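Local structure of mandalate racemase/muconate lactonizing enzyme (Unidentified, 4E4U) at residues L281-V286 with L290-I295; R72-A77 with L261-E266; E150-N155 with R192-A197; A162-P167 with P229-E234; D32-V37 with G106-K111. The protein probably catalyses a racemisation, lactonisation or related reaction, as in the mandelate racemase/muconate lactonizing enzyme family, with its own substrate not established. All blocks are in the same frame, centred on the assembly; numbering follows the deposited sequence.

How the contacts relate
From the N terminus, contact 5 closes first, joining the edge strand 35-40 to the end of helix 88-109. Contact 2 opens between those segments, at helix 70-79, so the two cross. It closes at residues 261-266 and ties the N-terminal domain to the barrel. Contacts 3 and 4 both fall within its long loop. They cross each other and touch: helices 145-158 and 181-198 pair over strand 162-165, which contact 4 links to strand 231-233. Contact 1 closes last, in a short loop before helix 289-301. It touches contact 2 through the Glu291-Lys264 salt bridge. Contacts 3 and 5 are farthest apart, with centres about 44 Å from each other.

Contact 1. Residues L281-V286 with L290-I295; sequences LNVARV and LEAKKI
Val286 and Leu281 face Ala292 and Ile295 across a beta-alpha unit of the barrel domain. The loop joins strand 278-279 to helix 289-301 and folds back on that helix. Val286 lies slantwise against Ile295. Its CB is 3.6 Å from Ile295 CD1, and its CG2 also reaches that methyl. The same Val286 CG2 turns to Ala292 CB, at 3.9 Å. Leu281 runs alongside Ile295 in the opposite sense. Its CG is tucked between the backbone N and the carbonyl carbon (chi1 63°), which points CG at the helix, where both methyls make contact. Leu281 CD2 meets Ile295 CG2 at 3.7 Å, and Leu281 CD1 rests on Ala292 CB at 4.0 Å. Ala292 thus presents one small methyl to several branches. Glu291 adds its aliphatic part: CG lies 3.3 Å from Val286 O. Its carboxylate goes to Lys264 in a salt bridge. Phe267 of helix 263-272 and Leu323 of helix 314-325 continue this buried apolar layer. The loop shapes itself as well. Asn282 O accepts from the backbone N of both Arg285 and Val286. Asn282 OD1 closes an Asx turn, taking the N-H of Ala284 at 2.8 Å in its carbonyl plane.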
# COMPACT_ATOMS: atom_id res chain seq x y z
N LEU A 281 -0.84 26.39 -11.41
CA LEU A 281 0.20 27.22 -10.84
C LEU A 281 0.02 28.68 -11.27
O LEU A 281 -0.42 28.97 -12.39
CB LEU A 281 1.58 26.69 -11.26
CG LEU A 281 1.91 26.72 -12.76
CD1 LEU A 281 2.54 28.03 -13.21
CD2 LEU A 281 2.82 25.56 -13.13
N ASN A 282 0.36 29.60 -10.37
CA ASN A 282 0.50 31.00 -10.73
C ASN A 282 1.99 31.30 -10.69
O ASN A 282 2.64 31.13 -9.64
CB ASN A 282 -0.29 31.90 -9.77
CG ASN A 282 -0.28 33.35 -10.20
OD1 ASN A 282 0.79 33.93 -10.46
ND2 ASN A 282 -1.46 33.95 -10.28
N VAL A 283 2.54 31.74 -11.82
CA VAL A 283 3.99 31.94 -11.93
C VAL A 283 4.50 33.01 -10.98
O VAL A 283 5.69 33.04 -10.67
CB VAL A 283 4.44 32.28 -13.38
CG1 VAL A 283 4.13 31.13 -14.32
CG2 VAL A 283 3.78 33.57 -13.88
N ALA A 284 3.61 33.89 -10.53
CA ALA A 284 3.95 34.95 -9.58
C ALA A 284 3.84 34.51 -8.11
O ALA A 284 4.07 35.31 -7.21
CB ALA A 284 3.11 36.19 -9.85
N ARG A 285 3.49 33.25 -7.89
CA ARG A 285 3.43 32.67 -6.54
C ARG A 285 4.36 31.48 -6.33
O ARG A 285 4.87 31.27 -5.23
CB ARG A 285 1.99 32.25 -6.19
CG ARG A 285 1.88 31.27 -5.02
CD ARG A 285 0.46 31.17 -4.52
NE ARG A 285 0.16 32.25 -3.60
CZ ARG A 285 -1.06 32.68 -3.29
NH1 ARG A 285 -2.14 32.15 -3.86
NH2 ARG A 285 -1.19 33.66 -2.40
N VAL A 286 4.57 30.66 -7.37
CA VAL A 286 5.22 29.37 -7.15
C VAL A 286 6.73 29.40 -6.94
O VAL A 286 7.31 28.40 -6.52
CB VAL A 286 4.89 28.33 -8.26
CG1 VAL A 286 3.40 28.04 -8.31
CG2 VAL A 286 5.42 28.78 -9.62
N LEU A 290 11.62 29.50 -13.57
CA LEU A 290 12.33 28.23 -13.52
C LEU A 290 11.61 27.24 -12.60
O LEU A 290 11.43 26.08 -12.96
CB LEU A 290 13.79 28.41 -13.12
CG LEU A 290 14.59 27.10 -13.09
CD1 LEU A 290 14.55 26.39 -14.43
CD2 LEU A 290 16.03 27.34 -12.64
N GLU A 291 11.18 27.70 -11.43
CA GLU A 291 10.42 26.84 -10.54
C GLU A 291 9.11 26.38 -11.21
O GLU A 291 8.71 25.23 -11.07
CB GLU A 291 10.16 27.52 -9.20
CG GLU A 291 9.60 26.60 -8.12
CD GLU A 291 10.62 25.64 -7.50
OE1 GLU A 291 11.80 25.59 -7.92
OE2 GLU A 291 10.22 24.95 -6.55
N ALA A 292 8.46 27.27 -11.96
CA ALA A 292 7.26 26.88 -12.69
C ALA A 292 7.55 25.82 -13.76
O ALA A 292 6.79 24.89 -13.94
CB ALA A 292 6.57 28.11 -13.29
N LYS A 293 8.68 25.97 -14.45
CA LYS A 293 9.12 24.97 -15.41
C LYS A 293 9.34 23.62 -14.72
O LYS A 293 8.98 22.57 -15.26
CB LYS A 293 10.40 25.43 -16.11
CG LYS A 293 10.91 24.50 -17.20
CD LYS A 293 10.12 24.67 -18.48
CE LYS A 293 10.57 23.68 -19.53
NZ LYS A 293 9.86 23.88 -20.82
N LYS A 294 9.89 23.65 -13.52
CA LYS A 294 10.11 22.43 -12.75
C LYS A 294 8.77 21.77 -12.38
O LYS A 294 8.63 20.55 -12.43
CB LYS A 294 10.95 22.71 -11.51
CG LYS A 294 12.39 23.06 -11.86
CD LYS A 294 13.28 23.25 -10.63
CE LYS A 294 14.71 23.60 -11.04
NZ LYS A 294 15.58 23.84 -9.85
N ILE A 295 7.79 22.59 -12.01
CA ILE A 295 6.46 22.07 -11.70
C ILE A 295 5.83 21.45 -12.96
O ILE A 295 5.24 20.36 -12.90
CB ILE A 295 5.58 23.18 -11.11
CG1 ILE A 295 6.11 23.55 -9.72
CG2 ILE A 295 4.10 22.73 -11.05
CD1 ILE A 295 5.63 24.91 -9.23

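Contact 2. Residues R72-A77 with L261-E266; sequences RLFRQA and LTTKYE
Phe74 and Thr263 form the apolar part of this contact between the two domains. With CG anti to the backbone N (chi1 178°), the Phe74 ring reaches across from helix 70-79. Thr263 CG2 meets it at the edge, 4.0 Å from Phe74 CZ. Lys264 NZ lies 3.7 Å from Phe74 CE2, its strongest partner being Glu291. The other side is polar, with a weak bond and one bridging water. Arg75 NH1 gives the weak bond to Tyr265 OH at 3.0 Å, with a bent N-H angle of 130°. The hydroxyl sits at the guanidinium edge, and the guanidinium and Tyr265 ring planes are 80° apart. A water accepts from both Arg75 NH1 and Lys264 NZ, and so bridges two cations whose nitrogens are 4.8 Å apart. Arg75 NE is held by Ala173 O of the third subunit. Met91 of helix 88-109 packs on Phe74 and Thr263, and helix 289-301 brings Glu291 against the same pair.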
# COMPACT_ATOMS: atom_id res chain seq x y z
N ARG A 72 20.32 30.10 -7.68
CA ARG A 72 20.87 30.71 -6.48
C ARG A 72 19.82 31.57 -5.80
O ARG A 72 19.60 31.45 -4.58
CB ARG A 72 22.08 31.58 -6.86
CG ARG A 72 22.73 32.32 -5.70
CD ARG A 72 23.32 33.66 -6.18
NE ARG A 72 22.24 34.58 -6.55
CZ ARG A 72 21.55 35.29 -5.67
NH1 ARG A 72 21.83 35.22 -4.37
NH2 ARG A 72 20.57 36.08 -6.08
N LEU A 73 19.18 32.44 -6.56
CA LEU A 73 18.14 33.31 -6.01
C LEU A 73 17.04 32.51 -5.31
O LEU A 73 16.67 32.80 -4.17
CB LEU A 73 17.55 34.19 -7.10
CG LEU A 73 16.34 35.04 -6.71
CD1 LEU A 73 16.65 35.96 -5.52
CD2 LEU A 73 15.86 35.84 -7.91
N PHE A 74 16.52 31.50 -6.00
CA PHE A 74 15.47 30.68 -5.40
C PHE A 74 15.95 30.03 -4.10
O PHE A 74 15.27 30.09 -3.08
CB PHE A 74 14.94 29.62 -6.37
CG PHE A 74 13.89 28.75 -5.75
CD1 PHE A 74 12.55 29.13 -5.77
CD2 PHE A 74 14.24 27.59 -5.08
CE1 PHE A 74 11.58 28.35 -5.16
CE2 PHE A 74 13.28 26.80 -4.47
CZ PHE A 74 11.96 27.18 -4.50
N ARG A 75 17.12 29.39 -4.15
CA ARG A 75 17.62 28.68 -2.96
C ARG A 75 17.84 29.64 -1.80
O ARG A 75 17.54 29.29 -0.65
CB ARG A 75 18.90 27.90 -3.26
CG ARG A 75 18.75 26.72 -4.22
CD ARG A 75 17.67 25.72 -3.81
NE ARG A 75 17.85 25.22 -2.45
CZ ARG A 75 17.07 24.30 -1.89
NH1 ARG A 75 16.08 23.75 -2.60
NH2 ARG A 75 17.27 23.92 -0.64
N GLN A 76 18.38 30.82 -2.07
CA GLN A 76 18.62 31.77 -0.98
C GLN A 76 17.30 32.23 -0.36
O GLN A 76 17.17 32.29 0.86
CB GLN A 76 19.41 32.99 -1.46
CG GLN A 76 20.80 32.69 -2.03
CD GLN A 76 21.73 32.00 -1.05
OE1 GLN A 76 21.77 32.33 0.14
NE2 GLN A 76 22.51 31.05 -1.55
N ALA A 77 16.32 32.55 -1.19
CA ALA A 77 15.03 33.00 -0.69
C ALA A 77 14.31 31.89 0.07
O ALA A 77 13.76 32.11 1.15
CB ALA A 77 14.17 33.51 -1.84
N LEU A 261 -0.93 26.92 -4.09
CA LEU A 261 0.25 26.11 -3.78
C LEU A 261 1.51 26.81 -4.27
O LEU A 261 1.45 27.68 -5.14
CB LEU A 261 0.13 24.72 -4.41
CG LEU A 261 -1.15 23.96 -4.05
CD1 LEU A 261 -1.08 22.54 -4.62
CD2 LEU A 261 -1.43 23.93 -2.56
N THR A 262 2.65 26.42 -3.72
CA THR A 262 3.90 27.05 -4.10
C THR A 262 5.05 26.06 -4.02
O THR A 262 5.08 25.20 -3.13
CB THR A 262 4.19 28.30 -3.24
OG1 THR A 262 5.38 28.93 -3.71
CG2 THR A 262 4.32 27.94 -1.75
N THR A 263 6.01 26.21 -4.93
CA THR A 263 7.19 25.36 -5.11
C THR A 263 6.91 23.96 -5.65
O THR A 263 5.81 23.40 -5.48
CB THR A 263 8.07 25.20 -3.83
OG1 THR A 263 7.55 24.16 -2.98
CG2 THR A 263 8.24 26.51 -3.07
N LYS A 264 7.93 23.39 -6.26
CA LYS A 264 7.87 22.03 -6.77
C LYS A 264 7.61 21.01 -5.66
O LYS A 264 7.05 19.96 -5.91
CB LYS A 264 9.17 21.69 -7.50
CG LYS A 264 10.41 21.80 -6.63
CD LYS A 264 11.67 21.85 -7.50
CE LYS A 264 12.92 22.19 -6.70
NZ LYS A 264 12.86 23.59 -6.16
N TYR A 265 8.01 21.32 -4.43
CA TYR A 265 7.83 20.38 -3.33
C TYR A 265 6.35 20.16 -3.00
O TYR A 265 5.93 19.04 -2.72
CB TYR A 265 8.59 20.85 -2.10
CG TYR A 265 10.07 21.04 -2.37
CD1 TYR A 265 10.90 19.94 -2.57
CD2 TYR A 265 10.63 22.31 -2.44
CE1 TYR A 265 12.25 20.11 -2.83
CE2 TYR A 265 11.98 22.48 -2.70
CZ TYR A 265 12.78 21.38 -2.89
OH TYR A 265 14.12 21.56 -3.15
N GLU A 266 5.55 21.22 -3.06
CA GLU A 266 4.12 21.10 -2.80
C GLU A 266 3.40 20.41 -3.94
O GLU A 266 2.52 19.58 -3.72
CB GLU A 266 3.49 22.46 -2.49
CG GLU A 266 3.98 23.02 -1.18
CD GLU A 266 3.27 24.29 -0.74
OE1 GLU A 266 2.29 24.72 -1.38
OE2 GLU A 266 3.71 24.87 0.28
O HOH W 1 15.51 24.02 -5.52

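Contact 3. Residues E150-N155 with R192-A197; sequences ECAAEN and RRVREA
No flat group is shared between Ala152 and Ala153 on one helix and Val194 and Ala197 on the other; methyl meets methyl. The ring nearby is that of Phe165, whose CE1 lies 4.1 Å from Val194 CG1. Two pairs carry the contact. Ala152 CB is 3.7 Å from Val194 CG1. That branch stands anti to the backbone N of Val194 (chi1 177°), which turns it to the other helix. Ala153 CB and Ala197 CB approach to 4.3 Å, and Ala197 O is 4.2 Å from the same Ala153 CB. With so little side chain in the way, the backbones come close: Ala153 CA and Ala197 CA are 5.6 Å apart. The grip is wholly apolar. The Ala152-Val194 pair is buried, while the Ala153-Ala197 pair lies nearer the surface.

The first helix also lines a small-molecule pocket. Cys151 SG is linked covalently to S4 of a dimercaptobutanediol, probably from the crystallisation liquor, and Asn155 OD1 bonds its O2. Tyr132 and Leu158 help complete that pocket.

Helices 145-158 and 181-198 are neighbours on the outside of the barrel. Helix 181-198 is the connection of a beta-alpha-beta crossover between the parallel strands 162-165 and 203-206. Beneath the helix pair, Val163 of strand 162-165 touches both Ala152 and Val194, and Leu204 of strand 203-206 also packs on Val194.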
# COMPACT_ATOMS: atom_id res chain seq x y z
N GLU A 150 -26.08 33.73 -20.90
CA GLU A 150 -26.03 34.76 -21.93
C GLU A 150 -24.60 35.24 -22.13
O GLU A 150 -24.13 35.40 -23.26
CB GLU A 150 -26.94 35.93 -21.55
CG GLU A 150 -26.85 37.13 -22.48
CD GLU A 150 -27.74 38.27 -22.05
OE1 GLU A 150 -27.62 38.73 -20.89
OE2 GLU A 150 -28.57 38.71 -22.86
N CYS A 151 -23.91 35.45 -21.02
CA CYS A 151 -22.52 35.89 -21.05
C CYS A 151 -21.63 34.82 -21.70
O CYS A 151 -20.75 35.14 -22.50
CB CYS A 151 -22.05 36.19 -19.63
SG CYS A 151 -20.33 36.70 -19.48
N ALA A 152 -21.86 33.56 -21.36
CA ALA A 152 -21.11 32.47 -21.97
C ALA A 152 -21.29 32.46 -23.49
O ALA A 152 -20.33 32.30 -24.23
CB ALA A 152 -21.53 31.14 -21.38
N ALA A 153 -22.53 32.64 -23.94
CA ALA A 153 -22.82 32.66 -25.36
C ALA A 153 -22.08 33.80 -26.06
O ALA A 153 -21.58 33.62 -27.17
CB ALA A 153 -24.32 32.75 -25.60
N GLU A 154 -22.01 34.96 -25.42
CA GLU A 154 -21.27 36.08 -26.00
C GLU A 154 -19.77 35.80 -26.05
O GLU A 154 -19.11 36.15 -27.03
CB GLU A 154 -21.55 37.39 -25.25
CG GLU A 154 -22.97 37.90 -25.40
CD GLU A 154 -23.38 38.08 -26.85
OE1 GLU A 154 -22.55 38.58 -27.65
OE2 GLU A 154 -24.52 37.71 -27.20
N ASN A 155 -19.24 35.15 -25.02
CA ASN A 155 -17.84 34.76 -25.03
C ASN A 155 -17.52 33.77 -26.15
O ASN A 155 -16.46 33.85 -26.78
CB ASN A 155 -17.40 34.24 -23.66
CG ASN A 155 -17.04 35.37 -22.71
OD1 ASN A 155 -16.27 36.26 -23.05
ND2 ASN A 155 -17.60 35.33 -21.51
N ARG A 192 -26.31 23.47 -16.30
CA ARG A 192 -27.33 23.15 -17.28
C ARG A 192 -27.56 24.31 -18.24
O ARG A 192 -27.58 24.13 -19.46
CB ARG A 192 -28.64 22.80 -16.58
CG ARG A 192 -29.74 22.38 -17.53
CD ARG A 192 -31.02 22.04 -16.79
NE ARG A 192 -32.09 21.67 -17.71
CZ ARG A 192 -32.42 20.42 -18.00
NH1 ARG A 192 -31.77 19.41 -17.43
NH2 ARG A 192 -33.41 20.17 -18.85
N ARG A 193 -27.73 25.51 -17.68
CA ARG A 193 -28.01 26.68 -18.50
C ARG A 193 -26.83 27.11 -19.36
O ARG A 193 -27.00 27.47 -20.52
CB ARG A 193 -28.48 27.85 -17.62
CG ARG A 193 -29.80 27.59 -16.90
CD ARG A 193 -30.98 27.53 -17.87
NE ARG A 193 -32.19 27.04 -17.20
CZ ARG A 193 -32.93 27.76 -16.35
NH1 ARG A 193 -32.59 29.00 -16.05
NH2 ARG A 193 -34.01 27.21 -15.80
N VAL A 194 -25.62 27.07 -18.79
CA VAL A 194 -24.43 27.42 -19.56
C VAL A 194 -24.18 26.39 -20.66
O VAL A 194 -23.91 26.77 -21.80
CB VAL A 194 -23.18 27.63 -18.67
CG1 VAL A 194 -21.96 27.93 -19.54
CG2 VAL A 194 -23.40 28.78 -17.69
N ARG A 195 -24.30 25.10 -20.35
CA ARG A 195 -24.18 24.07 -21.38
C ARG A 195 -25.18 24.29 -22.52
O ARG A 195 -24.82 24.17 -23.69
CB ARG A 195 -24.31 22.66 -20.81
CG ARG A 195 -24.35 21.57 -21.88
CD ARG A 195 -23.05 21.51 -22.68
NE ARG A 195 -21.96 20.94 -21.90
CZ ARG A 195 -20.69 21.35 -21.95
NH1 ARG A 195 -20.35 22.35 -22.76
NH2 ARG A 195 -19.77 20.77 -21.19
N GLU A 196 -26.43 24.61 -22.18
CA GLU A 196 -27.45 24.88 -23.20
C GLU A 196 -27.01 26.02 -24.11
O GLU A 196 -27.20 25.98 -25.33
CB GLU A 196 -28.80 25.21 -22.56
CG GLU A 196 -29.90 25.57 -23.56
CD GLU A 196 -31.21 25.99 -22.91
OE1 GLU A 196 -31.19 26.59 -21.81
OE2 GLU A 196 -32.28 25.72 -23.51
N ALA A 197 -26.39 27.04 -23.52
CA ALA A 197 -25.99 28.23 -24.26
C ALA A 197 -24.77 28.01 -25.16
O ALA A 197 -24.67 28.62 -26.22
CB ALA A 197 -25.75 29.39 -23.30

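Contact 4. Residues A162-P167 with P229-E234; sequences AVKFDP and PLWFEE
Lys164 and Glu233 each hold CG anti to the backbone N (chi1 -170° and -177°), and this aims both chains at each other from strands 162-165 and 231-233. Lys164 then bends at its third torsion (chi3 89°), while Glu233 stays extended. The two side chains cross at about a right angle. The ammonium sits in the fork of the carboxylate: Lys164 NZ is 3.0 Å from Glu233 OE1 and 3.0 Å from Glu233 OE2. Both oxygens use their syn lone pairs, so this is a two-pronged salt bridge.

Trp231, on the same strand as Glu233, adds a third bond. Its NE1 gives to Glu233 OE1 at 2.9 Å, on the anti lone pair, with the oxygen tilted from the indole plane. Lys164 CD comes to the edge of this ring, 4.2 Å from Trp231 NE1.

The two strands are not adjacent; strand 203-206 lies between them in the parallel barrel sheet. Tyr128 OH also bonds Lys164 NZ, and Gln280 NE2 bonds Glu233 OE1. In the enolase superfamily, a lysine on the second barrel strand and acids at the ends of later strands commonly form the catalytic and metal site. Lys164 and Glu233 are consistent with such positions, although no metal is modelled. Glu233 OE2 also comes close to Glu259 OE2, a pairing of acids consistent with a cation site. The bonding fixes the carboxylate in its rotation, with OE1 taking Lys164, Trp231 and Gln280.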
# COMPACT_ATOMS: atom_id res chain seq x y z
N ALA A 162 -13.70 27.92 -23.77
CA ALA A 162 -13.93 27.48 -22.39
C ALA A 162 -14.34 28.70 -21.57
O ALA A 162 -13.89 29.81 -21.84
CB ALA A 162 -12.69 26.83 -21.80
N VAL A 163 -15.21 28.48 -20.58
CA VAL A 163 -15.65 29.56 -19.70
C VAL A 163 -15.70 29.04 -18.28
O VAL A 163 -15.96 27.85 -18.06
CB VAL A 163 -17.04 30.13 -20.11
CG1 VAL A 163 -16.96 30.81 -21.48
CG2 VAL A 163 -18.11 29.03 -20.10
N LYS A 164 -15.44 29.92 -17.31
CA LYS A 164 -15.39 29.52 -15.90
C LYS A 164 -16.40 30.31 -15.06
O LYS A 164 -16.68 31.47 -15.33
CB LYS A 164 -13.98 29.70 -15.34
CG LYS A 164 -13.78 29.09 -13.96
CD LYS A 164 -12.31 28.79 -13.68
CE LYS A 164 -11.60 29.97 -13.05
NZ LYS A 164 -10.19 29.67 -12.67
N PHE A 165 -16.94 29.66 -14.03
CA PHE A 165 -17.92 30.30 -13.14
C PHE A 165 -17.92 29.55 -11.81
O PHE A 165 -17.58 28.36 -11.77
CB PHE A 165 -19.33 30.31 -13.78
CG PHE A 165 -19.75 28.99 -14.34
CD1 PHE A 165 -19.35 28.62 -15.62
CD2 PHE A 165 -20.51 28.11 -13.59
CE1 PHE A 165 -19.71 27.38 -16.14
CE2 PHE A 165 -20.88 26.87 -14.10
CZ PHE A 165 -20.48 26.51 -15.38
N ASP A 166 -18.27 30.24 -10.73
CA ASP A 166 -18.38 29.62 -9.41
C ASP A 166 -19.71 29.93 -8.74
O ASP A 166 -19.86 30.98 -8.09
CB ASP A 166 -17.23 30.05 -8.48
CG ASP A 166 -17.29 29.36 -7.13
OD1 ASP A 166 -18.19 28.51 -6.93
OD2 ASP A 166 -16.45 29.64 -6.25
N PRO A 167 -20.68 29.02 -8.87
CA PRO A 167 -22.01 29.22 -8.28
C PRO A 167 -22.14 28.60 -6.88
O PRO A 167 -23.26 28.48 -6.37
CB PRO A 167 -22.93 28.50 -9.27
CG PRO A 167 -22.09 27.36 -9.77
CD PRO A 167 -20.64 27.82 -9.72
N PRO A 229 -18.03 18.72 -17.32
CA PRO A 229 -17.09 19.85 -17.23
C PRO A 229 -15.66 19.39 -17.48
O PRO A 229 -15.27 18.25 -17.13
CB PRO A 229 -17.23 20.32 -15.77
CG PRO A 229 -18.33 19.55 -15.17
CD PRO A 229 -18.61 18.36 -16.02
N LEU A 230 -14.86 20.29 -18.05
CA LEU A 230 -13.44 20.02 -18.25
C LEU A 230 -12.70 19.91 -16.91
O LEU A 230 -11.76 19.13 -16.79
CB LEU A 230 -12.83 21.09 -19.15
CG LEU A 230 -11.30 21.18 -19.28
CD1 LEU A 230 -10.66 19.86 -19.66
CD2 LEU A 230 -10.92 22.25 -20.29
N TRP A 231 -13.11 20.68 -15.92
CA TRP A 231 -12.55 20.48 -14.59
C TRP A 231 -13.44 20.95 -13.46
O TRP A 231 -14.38 21.72 -13.66
CB TRP A 231 -11.15 21.09 -14.45
CG TRP A 231 -11.03 22.60 -14.39
CD1 TRP A 231 -11.60 23.45 -13.48
CD2 TRP A 231 -10.19 23.41 -15.22
NE1 TRP A 231 -11.20 24.75 -13.73
CE2 TRP A 231 -10.31 24.75 -14.78
CE3 TRP A 231 -9.33 23.13 -16.29
CZ2 TRP A 231 -9.63 25.80 -15.39
CZ3 TRP A 231 -8.65 24.18 -16.89
CH2 TRP A 231 -8.81 25.50 -16.44
N PHE A 232 -13.10 20.46 -12.28
CA PHE A 232 -13.70 20.82 -11.00
C PHE A 232 -12.52 21.41 -10.22
O PHE A 232 -11.59 20.68 -9.85
CB PHE A 232 -14.25 19.55 -10.37
CG PHE A 232 -14.97 19.73 -9.04
CD1 PHE A 232 -15.29 20.98 -8.52
CD2 PHE A 232 -15.32 18.60 -8.31
CE1 PHE A 232 -15.96 21.08 -7.29
CE2 PHE A 232 -15.98 18.70 -7.11
CZ PHE A 232 -16.30 19.94 -6.60
N GLU A 233 -12.54 22.73 -10.03
CA GLU A 233 -11.40 23.47 -9.49
C GLU A 233 -11.42 23.52 -7.97
O GLU A 233 -12.49 23.70 -7.38
CB GLU A 233 -11.47 24.91 -10.03
CG GLU A 233 -10.32 25.82 -9.64
CD GLU A 233 -10.15 26.98 -10.60
OE1 GLU A 233 -10.50 26.83 -11.79
OE2 GLU A 233 -9.64 28.04 -10.18
N GLU A 234 -10.26 23.38 -7.34
CA GLU A 234 -10.13 23.55 -5.88
C GLU A 234 -11.35 23.04 -5.11
O GLU A 234 -12.04 23.82 -4.45
CB GLU A 234 -9.90 25.02 -5.53
CG GLU A 234 -8.57 25.60 -5.95
CD GLU A 234 -8.14 26.71 -5.02
OE1 GLU A 234 -8.89 27.69 -4.88
OE2 GLU A 234 -7.07 26.59 -4.39

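Contact 5. Residues D32-V37 with G106-K111; sequences DGIEGV and GKAAAK
The Schellman motif that ends helix 88-109 includes Lys107 and Ala108, which touch Ile34 and Glu35. Ala110 is its C-prime residue, with positive phi. Lys111 N bonds Gly106 O at 2.9 Å, and Ala110 N bonds Lys107 O weakly. This last turn of helix lies against Ile34, just before strand 35-40, and Glu35, its first residue. Ala109 at the helix end packs on Ala109 of the second subunit.

Ile34 supplies the apolar half. Its CG2 is anti to the backbone N, with CG1 beside that N (chi1 -50°), and the two branches reach separate residues. Ile34 CG2 rests on Lys107 CB at 3.9 Å, and Ile34 CD1 on Ala108 CB, also at 3.9 Å. The side chains of Ile34 and Lys107 lie alongside each other and point opposite ways.

Lys107 supplies the polar half. Its chain is extended beyond CG and carries the ammonium past Ile34 CG2 to the Glu35 carbonyl. Lys107 NZ gives to Glu35 O at 2.7 Å. The nitrogen stands above the carbonyl plane, 35° out of it, at a C=O...N angle of 144°. The Glu35 carboxylate does not join in; its OE1 is 5.7 Å from Lys107 NZ. A long, weak ion pair joins Lys107 to Asp103, one turn back on its helix.

Within the N-terminal domain, strand 35-40 is an outermost strand of the three-stranded antiparallel sheet. Gly36 pairs with Leu28 of strand 22-30, and Val37 N bonds Asp103 of helix 88-109.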
# COMPACT_ATOMS: atom_id res chain seq x y z
N ASP A 32 24.69 47.75 -16.02
CA ASP A 32 24.87 48.26 -17.38
C ASP A 32 23.56 48.68 -18.05
O ASP A 32 23.46 48.77 -19.27
CB ASP A 32 25.64 47.25 -18.25
CG ASP A 32 24.82 46.04 -18.60
OD1 ASP A 32 23.68 45.93 -18.12
OD2 ASP A 32 25.31 45.17 -19.36
N GLY A 33 22.54 48.91 -17.22
CA GLY A 33 21.36 49.61 -17.67
C GLY A 33 20.21 48.80 -18.23
O GLY A 33 19.30 49.37 -18.82
N ILE A 34 20.24 47.47 -18.07
CA ILE A 34 19.11 46.66 -18.54
C ILE A 34 18.03 46.64 -17.47
O ILE A 34 18.32 46.45 -16.29
CB ILE A 34 19.54 45.22 -18.92
CG1 ILE A 34 20.75 45.25 -19.85
CG2 ILE A 34 18.39 44.47 -19.57
CD1 ILE A 34 21.05 43.90 -20.51
N GLU A 35 16.78 46.84 -17.88
CA GLU A 35 15.66 46.88 -16.95
C GLU A 35 14.83 45.61 -17.08
O GLU A 35 14.59 45.14 -18.19
CB GLU A 35 14.74 48.06 -17.26
CG GLU A 35 15.32 49.43 -16.98
CD GLU A 35 14.22 50.46 -16.83
OE1 GLU A 35 13.29 50.48 -17.67
OE2 GLU A 35 14.28 51.25 -15.86
N GLY A 36 14.39 45.07 -15.95
CA GLY A 36 13.46 43.95 -15.95
C GLY A 36 12.27 44.23 -15.06
O GLY A 36 12.41 44.93 -14.05
N VAL A 37 11.11 43.69 -15.41
CA VAL A 37 9.91 43.89 -14.61
C VAL A 37 9.31 42.55 -14.19
O VAL A 37 9.43 41.56 -14.91
CB VAL A 37 8.88 44.77 -15.36
CG1 VAL A 37 8.33 44.04 -16.59
CG2 VAL A 37 7.75 45.21 -14.43
N GLY A 106 16.59 37.57 -20.98
CA GLY A 106 16.09 37.57 -22.35
C GLY A 106 16.51 38.81 -23.12
O GLY A 106 16.90 38.74 -24.29
N LYS A 107 16.44 39.97 -22.47
CA LYS A 107 16.86 41.19 -23.14
C LYS A 107 18.34 41.16 -23.48
O LYS A 107 18.75 41.58 -24.57
CB LYS A 107 16.53 42.42 -22.29
CG LYS A 107 15.04 42.75 -22.24
CD LYS A 107 14.78 44.01 -21.43
CE LYS A 107 13.30 44.21 -21.20
NZ LYS A 107 13.03 45.45 -20.43
N ALA A 108 19.16 40.64 -22.57
CA ALA A 108 20.60 40.55 -22.81
C ALA A 108 20.90 39.61 -23.98
O ALA A 108 21.79 39.87 -24.78
CB ALA A 108 21.33 40.11 -21.55
N ALA A 109 20.13 38.52 -24.07
CA ALA A 109 20.30 37.53 -25.13
C ALA A 109 19.57 37.92 -26.42
O ALA A 109 19.76 37.29 -27.46
CB ALA A 109 19.84 36.16 -24.65
N ALA A 110 18.76 38.98 -26.35
CA ALA A 110 17.87 39.37 -27.45
C ALA A 110 16.94 38.22 -27.87
O ALA A 110 16.73 37.97 -29.06
CB ALA A 110 18.66 39.92 -28.67
N LYS A 111 16.39 37.51 -26.89
CA LYS A 111 15.43 36.44 -27.14
C LYS A 111 14.26 36.53 -26.17
O LYS A 111 14.43 36.94 -25.03
CB LYS A 111 16.07 35.05 -26.95
CG LYS A 111 17.27 34.75 -27.83
CD LYS A 111 16.94 34.79 -29.30
CE LYS A 111 15.96 33.71 -29.70
NZ LYS A 111 15.79 33.72 -31.19